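Uncharacterized protein (Magnetospirillum magneticum AMB-1, PDB 5MU5) is a Maf glycosyltransferase involved in flagella formation, probably transferring sugar to flagellin. Local coordinates at residues Q316-L322 / F342-I348; V278-I284 / F412-L416; Q270-P274 / M517-D521. Residues are numbered along the deposited sequence.

Contact 1 of 3, residues Q316-L322 / F342-I348; sequences QPDFQML and FGSATLI
Phe319 (chi1 m) packs its ring against Thr346 and Ile348 on one face of a parallel strand pair, CD1 lying 3.7 Å from both Thr346 CB and Ile348 CD1. Met321, on the same face, brings CE to 3.7 Å from Ile348 CG2. Gln320 and Leu347 point to the other face; there Gln320 NE2 hydrogen-bonds to Gly304 O and helix 327-340 packs. Strands 319-322 and 346-348 run at 29° with axes 4.6 Å apart, pairing Phe319 with Thr346, Gln320 with Leu347 and Met321 with Ile348. Four backbone hydrogen bonds zigzag across: Thr346 N to Asp318 O (3.1 Å), Gln320 N to Thr346 O (2.8 Å), Ile348 N to Gln320 O (2.8 Å), Leu322 N to Ile348 O (3.1 Å). Gln316 (chi1 t, chi2 p) curls back, its NE2 donating to Phe342 O (3.0 Å) and Pro317 O (2.8 Å), beside the type II' turn Phe342-Ala345, with Gly343 at positive phi. This is the strand pairing of a beta-alpha-beta crossover, as in Rossmann-like domains.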
ATOM      1  N   GLN A 316      27.445 -24.620  -0.683  1.00 50.52           N
ATOM      2  CA  GLN A 316      26.369 -24.892  -1.628  1.00 50.46           C
ATOM      3  C   GLN A 316      25.002 -24.448  -1.075  1.00 45.08           C
ATOM      4  O   GLN A 316      24.502 -25.024  -0.136  1.00 43.38           O
ATOM      5  CB  GLN A 316      26.343 -26.395  -1.938  1.00 55.11           C
ATOM      6  CG  GLN A 316      25.190 -26.861  -2.819  1.00 60.84           C
ATOM      7  CD  GLN A 316      25.217 -26.245  -4.209  1.00 64.12           C
ATOM      8  OE1 GLN A 316      26.231 -26.300  -4.903  1.00 69.61           O
ATOM      9  NE2 GLN A 316      24.096 -25.666  -4.629  1.00 65.08           N
ATOM     10  N   PRO A 317      24.400 -23.402  -1.653  1.00 43.10           N
ATOM     11  CA  PRO A 317      23.022 -23.125  -1.267  1.00 42.23           C
ATOM     12  C   PRO A 317      22.099 -24.290  -1.612  1.00 41.18           C
ATOM     13  O   PRO A 317      22.265 -24.916  -2.647  1.00 43.13           O
ATOM     14  CB  PRO A 317      22.625 -21.929  -2.136  1.00 41.47           C
ATOM     15  CG  PRO A 317      23.875 -21.370  -2.662  1.00 42.25           C
ATOM     16  CD  PRO A 317      24.921 -22.432  -2.623  1.00 43.28           C
ATOM     17  N   ASP A 318      21.135 -24.570  -0.753  1.00 39.26           N
ATOM     18  CA  ASP A 318      20.107 -25.549  -1.042  1.00 39.06           C
ATOM     19  C   ASP A 318      19.021 -24.834  -1.826  1.00 40.13           C
ATOM     20  O   ASP A 318      18.469 -25.363  -2.794  1.00 40.94           O
ATOM     21  CB  ASP A 318      19.584 -26.126   0.256  1.00 40.27           C
ATOM     22  CG  ASP A 318      20.667 -26.939   1.014  1.00 42.24           C
ATOM     23  OD1 ASP A 318      21.000 -28.045   0.531  1.00 42.19           O
ATOM     24  OD2 ASP A 318      21.162 -26.488   2.089  1.00 40.74           O
ATOM     25  N   PHE A 319      18.737 -23.601  -1.421  1.00 40.70           N
ATOM     26  CA  PHE A 319      17.779 -22.765  -2.129  1.00 39.05           C
ATOM     27  C   PHE A 319      18.381 -21.426  -2.441  1.00 37.05           C
ATOM     28  O   PHE A 319      19.134 -20.890  -1.634  1.00 36.25           O
ATOM     29  CB  PHE A 319      16.491 -22.600  -1.329  1.00 38.88           C
ATOM     30  CG  PHE A 319      15.784 -23.894  -1.092  1.00 40.91           C
ATOM     31  CD1 PHE A 319      15.166 -24.552  -2.145  1.00 42.18           C
ATOM     32  CD2 PHE A 319      15.762 -24.476   0.164  1.00 42.06           C
ATOM     33  CE1 PHE A 319      14.516 -25.759  -1.951  1.00 40.62           C
ATOM     34  CE2 PHE A 319      15.119 -25.682   0.368  1.00 44.41           C
ATOM     35  CZ  PHE A 319      14.502 -26.329  -0.701  1.00 42.83           C
ATOM     36  N   GLN A 320      18.075 -20.926  -3.633  1.00 35.66           N
ATOM     37  CA  GLN A 320      18.455 -19.585  -4.051  1.00 36.97           C
ATOM     38  C   GLN A 320      17.159 -18.784  -4.227  1.00 37.25           C
ATOM     39  O   GLN A 320      16.243 -19.198  -4.950  1.00 33.48           O
ATOM     40  CB  GLN A 320      19.271 -19.625  -5.354  1.00 39.45           C
ATOM     41  CG  GLN A 320      19.537 -18.265  -5.999  1.00 41.06           C
ATOM     42  CD  GLN A 320      20.478 -17.400  -5.178  1.00 44.54           C
ATOM     43  OE1 GLN A 320      21.418 -17.898  -4.554  1.00 43.71           O
ATOM     44  NE2 GLN A 320      20.238 -16.098  -5.185  1.00 44.86           N
ATOM     45  N   MET A 321      17.086 -17.636  -3.554  1.00 37.02           N
ATOM     46  CA  MET A 321      15.870 -16.827  -3.571  1.00 36.62           C
ATOM     47  C   MET A 321      16.010 -15.652  -4.515  1.00 37.15           C
ATOM     48  O   MET A 321      17.090 -15.022  -4.603  1.00 38.14           O
ATOM     49  CB  MET A 321      15.545 -16.292  -2.191  1.00 37.17           C
ATOM     50  CG  MET A 321      15.563 -17.314  -1.082  1.00 37.82           C
ATOM     51  SD  MET A 321      14.309 -18.585  -1.193  1.00 38.88           S
ATOM     52  CE  MET A 321      12.839 -17.553  -1.364  1.00 38.85           C
ATOM     53  N   LEU A 322      14.921 -15.369  -5.228  1.00 35.04           N
ATOM     54  CA  LEU A 322      14.854 -14.202  -6.080  1.00 35.70           C
ATOM     55  C   LEU A 322      13.471 -13.582  -5.954  1.00 35.27           C
ATOM     56  O   LEU A 322      12.465 -14.277  -6.135  1.00 34.83           O
ATOM     57  CB  LEU A 322      15.133 -14.568  -7.524  1.00 36.00           C
ATOM     58  CG  LEU A 322      15.312 -13.387  -8.466  1.00 39.40           C
ATOM     59  CD1 LEU A 322      16.522 -12.540  -8.076  1.00 39.10           C
ATOM     60  CD2 LEU A 322      15.430 -13.876  -9.910  1.00 40.96           C
ATOM     61  N   PHE A 342      25.804 -22.972 -10.043  1.00 49.90           N
ATOM     62  CA  PHE A 342      24.892 -23.073  -8.898  1.00 50.36           C
ATOM     63  C   PHE A 342      24.695 -24.484  -8.388  1.00 51.77           C
ATOM     64  O   PHE A 342      23.972 -24.700  -7.415  1.00 52.44           O
ATOM     65  CB  PHE A 342      23.538 -22.431  -9.230  1.00 51.05           C
ATOM     66  CG  PHE A 342      23.504 -20.964  -8.976  1.00 51.65           C
ATOM     67  CD1 PHE A 342      23.302 -20.488  -7.686  1.00 52.88           C
ATOM     68  CD2 PHE A 342      23.683 -20.058 -10.004  1.00 54.49           C
ATOM     69  CE1 PHE A 342      23.275 -19.133  -7.433  1.00 54.25           C
ATOM     70  CE2 PHE A 342      23.659 -18.694  -9.761  1.00 54.66           C
ATOM     71  CZ  PHE A 342      23.462 -18.233  -8.477  1.00 54.62           C
ATOM     72  N   GLY A 343      25.339 -25.448  -9.032  1.00 52.74           N
ATOM     73  CA  GLY A 343      25.283 -26.833  -8.580  1.00 51.30           C
ATOM     74  C   GLY A 343      23.871 -27.379  -8.527  1.00 51.52           C
ATOM     75  O   GLY A 343      23.114 -27.256  -9.486  1.00 49.54           O
ATOM     76  N   SER A 344      23.517 -27.969  -7.391  1.00 50.65           N
ATOM     77  CA  SER A 344      22.198 -28.571  -7.203  1.00 51.65           C
ATOM     78  C   SER A 344      21.150 -27.625  -6.572  1.00 49.04           C
ATOM     79  O   SER A 344      20.099 -28.084  -6.152  1.00 49.84           O
ATOM     80  CB  SER A 344      22.353 -29.772  -6.286  1.00 52.05           C
ATOM     81  OG  SER A 344      22.846 -29.314  -5.037  1.00 57.38           O
ATOM     82  N   ALA A 345      21.437 -26.326  -6.488  1.00 46.43           N
ATOM     83  CA  ALA A 345      20.510 -25.375  -5.854  1.00 44.65           C
ATOM     84  C   ALA A 345      19.178 -25.283  -6.588  1.00 40.39           C
ATOM     85  O   ALA A 345      19.142 -25.257  -7.798  1.00 40.22           O
ATOM     86  CB  ALA A 345      21.145 -23.987  -5.759  1.00 44.64           C
ATOM     87  N   THR A 346      18.088 -25.263  -5.836  1.00 39.12           N
ATOM     88  CA  THR A 346      16.763 -25.010  -6.382  1.00 38.37           C
ATOM     89  C   THR A 346      16.519 -23.513  -6.246  1.00 37.95           C
ATOM     90  O   THR A 346      16.853 -22.918  -5.227  1.00 37.61           O
ATOM     91  CB  THR A 346      15.698 -25.801  -5.597  1.00 40.43           C
ATOM     92  OG1 THR A 346      15.832 -27.175  -5.928  1.00 45.95           O
ATOM     93  CG2 THR A 346      14.267 -25.368  -5.925  1.00 40.26           C
ATOM     94  N   LEU A 347      15.957 -22.908  -7.277  1.00 38.73           N
ATOM     95  CA  LEU A 347      15.593 -21.498  -7.247  1.00 40.51           C
ATOM     96  C   LEU A 347      14.152 -21.364  -6.755  1.00 39.18           C
ATOM     97  O   LEU A 347      13.258 -22.016  -7.280  1.00 37.35           O
ATOM     98  CB  LEU A 347      15.750 -20.904  -8.650  1.00 43.83           C
ATOM     99  CG  LEU A 347      15.401 -19.444  -8.984  1.00 46.86           C
ATOM    100  CD1 LEU A 347      13.905 -19.227  -8.970  1.00 49.75           C
ATOM    101  CD2 LEU A 347      16.072 -18.443  -8.071  1.00 46.39           C
ATOM    102  N   ILE A 348      13.934 -20.550  -5.722  1.00 36.84           N
ATOM    103  CA  ILE A 348      12.577 -20.227  -5.291  1.00 35.87           C
ATOM    104  C   ILE A 348      12.409 -18.772  -5.617  1.00 35.89           C
ATOM    105  O   ILE A 348      13.098 -17.927  -5.052  1.00 34.80           O
ATOM    106  CB  ILE A 348      12.338 -20.407  -3.790  1.00 36.19           C
ATOM    107  CG1 ILE A 348      12.560 -21.870  -3.396  1.00 36.61           C
ATOM    108  CG2 ILE A 348      10.925 -19.936  -3.425  1.00 35.61           C
ATOM    109  CD1 ILE A 348      12.385 -22.123  -1.911  1.00 37.98           C
TER

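Contact 2 of 3, residues V278-I284 / F412-L416; sequences VGSGPSI and FGVDL. With SO4 (sulfate ion), chain B.
Backbone hydrogen bonds set the path of these two loops, which leave the ends of neighbouring parallel strands. Val278 pairs with Phe412 (CA-CA 4.8 Å), Gly279 N donates to Phe412 O (2.8 Å), and Gly281 N to Gly413 O (2.7 Å). The backbones close to 4.1 Å between the CA atoms of Gly281 and Gly413; a CB on Gly279, Gly281 or Gly413 would clash with the other loop, and Gly413 also has positive phi (62/23). Asp415 (chi1 m) uses its carboxylate on both backbone and side chain of Ser283 (chi1 p), in the type I turn Gly281-Ile284: OD2 takes Ser283 N at 3.0 Å and OD1 takes Ser283 OG at 2.6 Å. A water donates to Ser283 OG (2.9 Å) and accepts from Gly413 N (2.8 Å). The apolar touch is Ile284 CD1 on Phe412 CB, 3.6 Å. Ser280 OG donates to O1 of a sulfate (3.2 Å), probably from the crystallisation liquor and also bonded by Thr305 OG1. With glycines at the closest backbone approach and one carboxylate accepting twice from Ser283, the contact is mainly polar.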
ATOM      1  N   VAL A 278      20.799 -16.376   4.481  1.00 32.28           N
ATOM      2  CA  VAL A 278      21.995 -15.618   4.229  1.00 33.94           C
ATOM      3  C   VAL A 278      21.700 -14.452   3.318  1.00 34.71           C
ATOM      4  O   VAL A 278      21.306 -14.644   2.183  1.00 34.26           O
ATOM      5  CB  VAL A 278      23.078 -16.485   3.550  1.00 35.92           C
ATOM      6  CG1 VAL A 278      24.376 -15.724   3.455  1.00 35.95           C
ATOM      7  CG2 VAL A 278      23.305 -17.769   4.335  1.00 36.02           C
ATOM      8  N   GLY A 279      21.910 -13.243   3.834  1.00 36.69           N
ATOM      9  CA  GLY A 279      21.786 -12.023   3.045  1.00 35.20           C
ATOM     10  C   GLY A 279      23.133 -11.534   2.553  1.00 36.25           C
ATOM     11  O   GLY A 279      24.180 -12.173   2.772  1.00 35.28           O
ATOM     12  N   SER A 280      23.113 -10.365   1.927  1.00 37.28           N
ATOM     13  CA  SER A 280      24.312  -9.789   1.328  1.00 38.82           C
ATOM     14  C   SER A 280      25.093  -8.794   2.202  1.00 35.79           C
ATOM     15  O   SER A 280      25.987  -8.130   1.722  1.00 39.12           O
ATOM     16  CB  SER A 280      23.952  -9.161  -0.034  1.00 41.91           C
ATOM     17  OG  SER A 280      22.975  -8.146   0.096  1.00 42.90           O
ATOM     18  N   GLY A 281      24.792  -8.719   3.483  1.00 35.52           N
ATOM     19  CA  GLY A 281      25.536  -7.835   4.381  1.00 37.03           C
ATOM     20  C   GLY A 281      26.984  -8.276   4.573  1.00 35.57           C
ATOM     21  O   GLY A 281      27.236  -9.462   4.737  1.00 36.04           O
ATOM     22  N   PRO A 282      27.942  -7.327   4.589  1.00 37.27           N
ATOM     23  CA  PRO A 282      29.371  -7.678   4.728  1.00 37.71           C
ATOM     24  C   PRO A 282      29.832  -8.297   6.057  1.00 39.80           C
ATOM     25  O   PRO A 282      30.947  -8.857   6.122  1.00 41.39           O
ATOM     26  CB  PRO A 282      30.091  -6.351   4.481  1.00 40.83           C
ATOM     27  CG  PRO A 282      29.092  -5.290   4.775  1.00 39.74           C
ATOM     28  CD  PRO A 282      27.741  -5.872   4.453  1.00 38.03           C
ATOM     29  N   SER A 283      29.015  -8.253   7.108  1.00 39.95           N
ATOM     30  CA  SER A 283      29.419  -8.925   8.349  1.00 41.43           C
ATOM     31  C   SER A 283      29.567 -10.449   8.177  1.00 41.94           C
ATOM     32  O   SER A 283      30.141 -11.110   9.033  1.00 44.37           O
ATOM     33  CB  SER A 283      28.485  -8.599   9.509  1.00 40.90           C
ATOM     34  OG  SER A 283      27.265  -9.297   9.412  1.00 43.99           O
ATOM     35  N   ILE A 284      29.075 -10.988   7.062  1.00 42.69           N
ATOM     36  CA  ILE A 284      29.180 -12.421   6.744  1.00 44.26           C
ATOM     37  C   ILE A 284      30.618 -12.969   6.861  1.00 47.52           C
ATOM     38  O   ILE A 284      30.803 -14.112   7.270  1.00 47.22           O
ATOM     39  CB  ILE A 284      28.614 -12.707   5.317  1.00 43.74           C
ATOM     40  CG1 ILE A 284      28.422 -14.199   5.044  1.00 46.69           C
ATOM     41  CG2 ILE A 284      29.502 -12.121   4.241  1.00 43.69           C
ATOM     42  CD1 ILE A 284      27.198 -14.756   5.698  1.00 48.62           C
ATOM     43  N   PHE A 412      22.357 -14.761   8.758  1.00 34.21           N
ATOM     44  CA  PHE A 412      23.715 -14.356   8.493  1.00 33.37           C
ATOM     45  C   PHE A 412      23.671 -13.325   7.370  1.00 32.61           C
ATOM     46  O   PHE A 412      22.858 -13.434   6.442  1.00 34.62           O
ATOM     47  CB  PHE A 412      24.553 -15.552   8.053  1.00 35.46           C
ATOM     48  CG  PHE A 412      24.661 -16.633   9.082  1.00 34.22           C
ATOM     49  CD1 PHE A 412      23.731 -17.650   9.123  1.00 35.45           C
ATOM     50  CD2 PHE A 412      25.717 -16.656   9.966  1.00 33.64           C
ATOM     51  CE1 PHE A 412      23.847 -18.675  10.052  1.00 36.44           C
ATOM     52  CE2 PHE A 412      25.835 -17.656  10.905  1.00 34.21           C
ATOM     53  CZ  PHE A 412      24.906 -18.672  10.947  1.00 34.74           C
ATOM     54  N   GLY A 413      24.523 -12.315   7.471  1.00 32.06           N
ATOM     55  CA  GLY A 413      24.610 -11.278   6.454  1.00 32.73           C
ATOM     56  C   GLY A 413      23.337 -10.479   6.274  1.00 31.96           C
ATOM     57  O   GLY A 413      23.095  -9.954   5.190  1.00 33.54           O
ATOM     58  N   VAL A 414      22.494 -10.460   7.304  1.00 32.52           N
ATOM     59  CA  VAL A 414      21.256  -9.685   7.312  1.00 32.22           C
ATOM     60  C   VAL A 414      21.569  -8.505   8.226  1.00 34.05           C
ATOM     61  O   VAL A 414      21.091  -8.437   9.355  1.00 35.93           O
ATOM     62  CB  VAL A 414      20.077 -10.473   7.873  1.00 32.45           C
ATOM     63  CG1 VAL A 414      18.787  -9.663   7.747  1.00 34.35           C
ATOM     64  CG2 VAL A 414      19.915 -11.762   7.115  1.00 32.36           C
ATOM     65  N   ASP A 415      22.415  -7.608   7.720  1.00 33.26           N
ATOM     66  CA  ASP A 415      22.926  -6.477   8.479  1.00 33.44           C
ATOM     67  C   ASP A 415      21.906  -5.339   8.505  1.00 32.67           C
ATOM     68  O   ASP A 415      21.559  -4.842   9.568  1.00 31.44           O
ATOM     69  CB  ASP A 415      24.235  -5.966   7.860  1.00 34.33           C
ATOM     70  CG  ASP A 415      25.385  -6.959   7.980  1.00 37.34           C
ATOM     71  OD1 ASP A 415      25.170  -8.092   8.454  1.00 37.83           O
ATOM     72  OD2 ASP A 415      26.516  -6.601   7.576  1.00 42.23           O
ATOM     73  N   LEU A 416      21.457  -4.918   7.329  1.00 30.87           N
ATOM     74  CA  LEU A 416      20.442  -3.874   7.203  1.00 33.82           C
ATOM     75  C   LEU A 416      20.928  -2.585   7.875  1.00 38.14           C
ATOM     76  O   LEU A 416      20.153  -1.883   8.546  1.00 38.05           O
ATOM     77  CB  LEU A 416      19.116  -4.338   7.837  1.00 34.50           C
ATOM     78  CG  LEU A 416      18.628  -5.719   7.384  1.00 34.43           C
ATOM     79  CD1 LEU A 416      17.345  -6.092   8.081  1.00 34.18           C
ATOM     80  CD2 LEU A 416      18.456  -5.743   5.877  1.00 35.47           C
TER
HETATM   81  S   SO4 B 701      20.370  -8.503  -2.906  0.75 60.21           S
HETATM   82  O1  SO4 B 701      20.491  -9.216  -1.609  0.75 59.40           O
HETATM   83  O2  SO4 B 701      21.539  -7.574  -3.006  0.75 54.79           O
HETATM   84  O3  SO4 B 701      19.083  -7.732  -2.942  0.75 56.70           O
HETATM   85  O4  SO4 B 701      20.334  -9.527  -3.998  0.75 50.71           O
HETATM   86  O   HOH W   1      26.575 -12.082   9.293  1.00 40.41           O

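Contact 3 of 3, residues Q270-P274 / M517-D521; sequences QLHTP and MKAKD
One carboxylate oxygen takes both bonds that join this loop to the helix. Thr273 N donates to Asp521 OD2 at 2.7 Å, and Thr273 OG1 donates to the same Asp521 OD2 at a very short 2.4 Å. Both side chains point toward the opposing segment and are buried, with chi1 near -60° in each (Thr273 -56°, Asp521 -68°), which brings the hydroxyl to the same OD2 that the amide meets. Thr273 OG1 also lies 3.1 Å from Met517 O, the carbonyl that accepts the helical bond from Asp521 N at 2.8 Å. The 517-521 segment is regular helix, part of helix 515-528, whereas 270-274 is an irregular approach to strand 275-278; the contact therefore packs a helix from late in the chain against the lead-in to a central strand of the large mixed sheet. The nearest CA pairs are Thr273 with Lys518 (5.6 Å) and Leu271 with Asp521 (6.1 Å). Around the polar centre, Met517 (chi1 t, chi2 t) stretches alongside the loop, its SD 4.2 Å from His272 CB and its CG 3.5 Å from Thr273 OG1. Leu271 CB sits 3.8 Å from Asp521 OD2, and the Leu271 side chain continues onto Lys524 and Val525 of the same helix. Lys518 offers CB to Thr273 CG2 at 4.0 Å, then runs fully extended, every chi t, to carry NZ to Gln295 O and into a salt bridge with Asp318.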
ATOM      1  N   GLN A 270       6.030 -29.001  11.110  1.00 54.59           N
ATOM      2  CA  GLN A 270       7.313 -28.390  11.364  1.00 53.63           C
ATOM      3  C   GLN A 270       8.458 -29.293  10.964  1.00 50.91           C
ATOM      4  O   GLN A 270       8.362 -30.502  11.059  1.00 50.27           O
ATOM      5  CB  GLN A 270       7.467 -28.112  12.849  1.00 54.88           C
ATOM      6  CG  GLN A 270       6.386 -27.239  13.455  1.00 63.78           C
ATOM      7  CD  GLN A 270       6.652 -26.965  14.931  1.00 70.15           C
ATOM      8  OE1 GLN A 270       7.810 -26.963  15.383  1.00 70.39           O
ATOM      9  NE2 GLN A 270       5.587 -26.739  15.690  1.00 71.71           N
ATOM     10  N   LEU A 271       9.557 -28.682  10.545  1.00 46.41           N
ATOM     11  CA  LEU A 271      10.761 -29.407  10.205  1.00 45.95           C
ATOM     12  C   LEU A 271      11.763 -29.009  11.267  1.00 47.23           C
ATOM     13  O   LEU A 271      11.826 -27.847  11.662  1.00 51.49           O
ATOM     14  CB  LEU A 271      11.241 -28.994   8.815  1.00 44.85           C
ATOM     15  CG  LEU A 271      10.173 -29.171   7.731  1.00 46.58           C
ATOM     16  CD1 LEU A 271      10.624 -28.556   6.416  1.00 47.32           C
ATOM     17  CD2 LEU A 271       9.828 -30.646   7.551  1.00 45.61           C
ATOM     18  N   HIS A 272      12.530 -29.968  11.746  1.00 47.80           N
ATOM     19  CA  HIS A 272      13.508 -29.701  12.787  1.00 49.24           C
ATOM     20  C   HIS A 272      14.925 -29.373  12.303  1.00 43.55           C
ATOM     21  O   HIS A 272      15.733 -28.943  13.093  1.00 45.47           O
ATOM     22  CB  HIS A 272      13.531 -30.852  13.784  1.00 53.02           C
ATOM     23  CG  HIS A 272      12.253 -30.990  14.551  1.00 60.30           C
ATOM     24  ND1 HIS A 272      11.362 -32.019  14.335  1.00 64.68           N
ATOM     25  CD2 HIS A 272      11.699 -30.204  15.505  1.00 63.11           C
ATOM     26  CE1 HIS A 272      10.317 -31.867  15.130  1.00 67.31           C
ATOM     27  NE2 HIS A 272      10.496 -30.773  15.850  1.00 65.24           N
ATOM     28  N   THR A 273      15.237 -29.563  11.034  1.00 39.94           N
ATOM     29  CA  THR A 273      16.546 -29.157  10.540  1.00 40.96           C
ATOM     30  C   THR A 273      16.621 -27.630  10.600  1.00 38.96           C
ATOM     31  O   THR A 273      15.688 -26.946  10.186  1.00 36.29           O
ATOM     32  CB  THR A 273      16.783 -29.589   9.081  1.00 41.41           C
ATOM     33  OG1 THR A 273      16.600 -30.994   8.973  1.00 42.50           O
ATOM     34  CG2 THR A 273      18.197 -29.269   8.636  1.00 43.88           C
ATOM     35  N   PRO A 274      17.722 -27.092  11.127  1.00 37.00           N
ATOM     36  CA  PRO A 274      17.803 -25.642  11.127  1.00 37.38           C
ATOM     37  C   PRO A 274      18.048 -25.099   9.736  1.00 35.53           C
ATOM     38  O   PRO A 274      18.553 -25.796   8.878  1.00 35.38           O
ATOM     39  CB  PRO A 274      18.992 -25.328  12.045  1.00 37.76           C
ATOM     40  CG  PRO A 274      19.676 -26.606  12.295  1.00 39.16           C
ATOM     41  CD  PRO A 274      18.899 -27.738  11.708  1.00 38.32           C
ATOM     42  N   MET A 517      18.989 -35.977   9.028  1.00 45.26           N
ATOM     43  CA  MET A 517      17.843 -35.144   9.358  1.00 45.58           C
ATOM     44  C   MET A 517      17.611 -34.119   8.239  1.00 43.18           C
ATOM     45  O   MET A 517      16.465 -33.899   7.795  1.00 40.60           O
ATOM     46  CB  MET A 517      18.071 -34.438  10.701  1.00 50.61           C
ATOM     47  CG  MET A 517      16.856 -33.659  11.223  1.00 54.57           C
ATOM     48  SD  MET A 517      17.151 -32.707  12.746  1.00 60.34           S
ATOM     49  CE  MET A 517      17.670 -34.023  13.872  1.00 57.62           C
ATOM     50  N   LYS A 518      18.707 -33.513   7.777  1.00 42.32           N
ATOM     51  CA  LYS A 518      18.673 -32.551   6.680  1.00 40.75           C
ATOM     52  C   LYS A 518      18.091 -33.189   5.426  1.00 42.05           C
ATOM     53  O   LYS A 518      17.205 -32.604   4.797  1.00 42.17           O
ATOM     54  CB  LYS A 518      20.071 -32.007   6.363  1.00 41.13           C
ATOM     55  CG  LYS A 518      20.063 -30.987   5.234  1.00 41.36           C
ATOM     56  CD  LYS A 518      21.444 -30.470   4.868  1.00 42.58           C
ATOM     57  CE  LYS A 518      21.269 -29.460   3.758  1.00 44.84           C
ATOM     58  NZ  LYS A 518      22.552 -28.880   3.312  1.00 48.72           N
ATOM     59  N   ALA A 519      18.593 -34.371   5.060  1.00 41.89           N
ATOM     60  CA  ALA A 519      18.103 -35.092   3.877  1.00 42.67           C
ATOM     61  C   ALA A 519      16.633 -35.438   4.010  1.00 42.65           C
ATOM     62  O   ALA A 519      15.887 -35.369   3.038  1.00 41.84           O
ATOM     63  CB  ALA A 519      18.907 -36.353   3.634  1.00 42.11           C
ATOM     64  N   LYS A 520      16.227 -35.817   5.217  1.00 43.69           N
ATOM     65  CA  LYS A 520      14.823 -36.116   5.489  1.00 45.72           C
ATOM     66  C   LYS A 520      13.986 -34.866   5.243  1.00 44.71           C
ATOM     67  O   LYS A 520      13.030 -34.879   4.473  1.00 45.15           O
ATOM     68  CB  LYS A 520      14.650 -36.603   6.928  1.00 46.77           C
ATOM     69  CG  LYS A 520      13.243 -37.037   7.288  1.00 52.25           C
ATOM     70  CD  LYS A 520      13.183 -37.505   8.734  1.00 57.75           C
ATOM     71  CE  LYS A 520      11.765 -37.882   9.170  1.00 64.02           C
ATOM     72  NZ  LYS A 520      11.267 -39.169   8.594  1.00 62.47           N
ATOM     73  N   ASP A 521      14.372 -33.771   5.889  1.00 45.54           N
ATOM     74  CA  ASP A 521      13.636 -32.527   5.775  1.00 43.52           C
ATOM     75  C   ASP A 521      13.623 -31.944   4.359  1.00 39.62           C
ATOM     76  O   ASP A 521      12.604 -31.425   3.947  1.00 41.67           O
ATOM     77  CB  ASP A 521      14.114 -31.534   6.835  1.00 49.87           C
ATOM     78  CG  ASP A 521      13.736 -31.982   8.283  1.00 55.17           C
ATOM     79  OD1 ASP A 521      12.971 -32.975   8.439  1.00 54.16           O
ATOM     80  OD2 ASP A 521      14.210 -31.337   9.259  1.00 53.65           O
TER

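How the contacts relate
All three contacts lie in the region of the ten-stranded mixed sheet. Along the chain the first segments come in the order contact 3, contact 2, contact 1; contact 1 closes a short loop within the span of contact 2, and contact 3 encloses both. Strand 275-278 links contacts 3 and 2, starting just beyond Thr273 and running into the glycine-rich turn, so their centres, 24 Å apart, lie towards its two ends. Contact 1 sits two strands further across, its centre about 17 Å from each of the others. It touches contact 3, where Lys518 NZ meets Asp318 OD2 at 3.0 Å. Helix 515-528 thus contacts the sheet domain at two places, each just ahead of a strand (275-278 and 319-322).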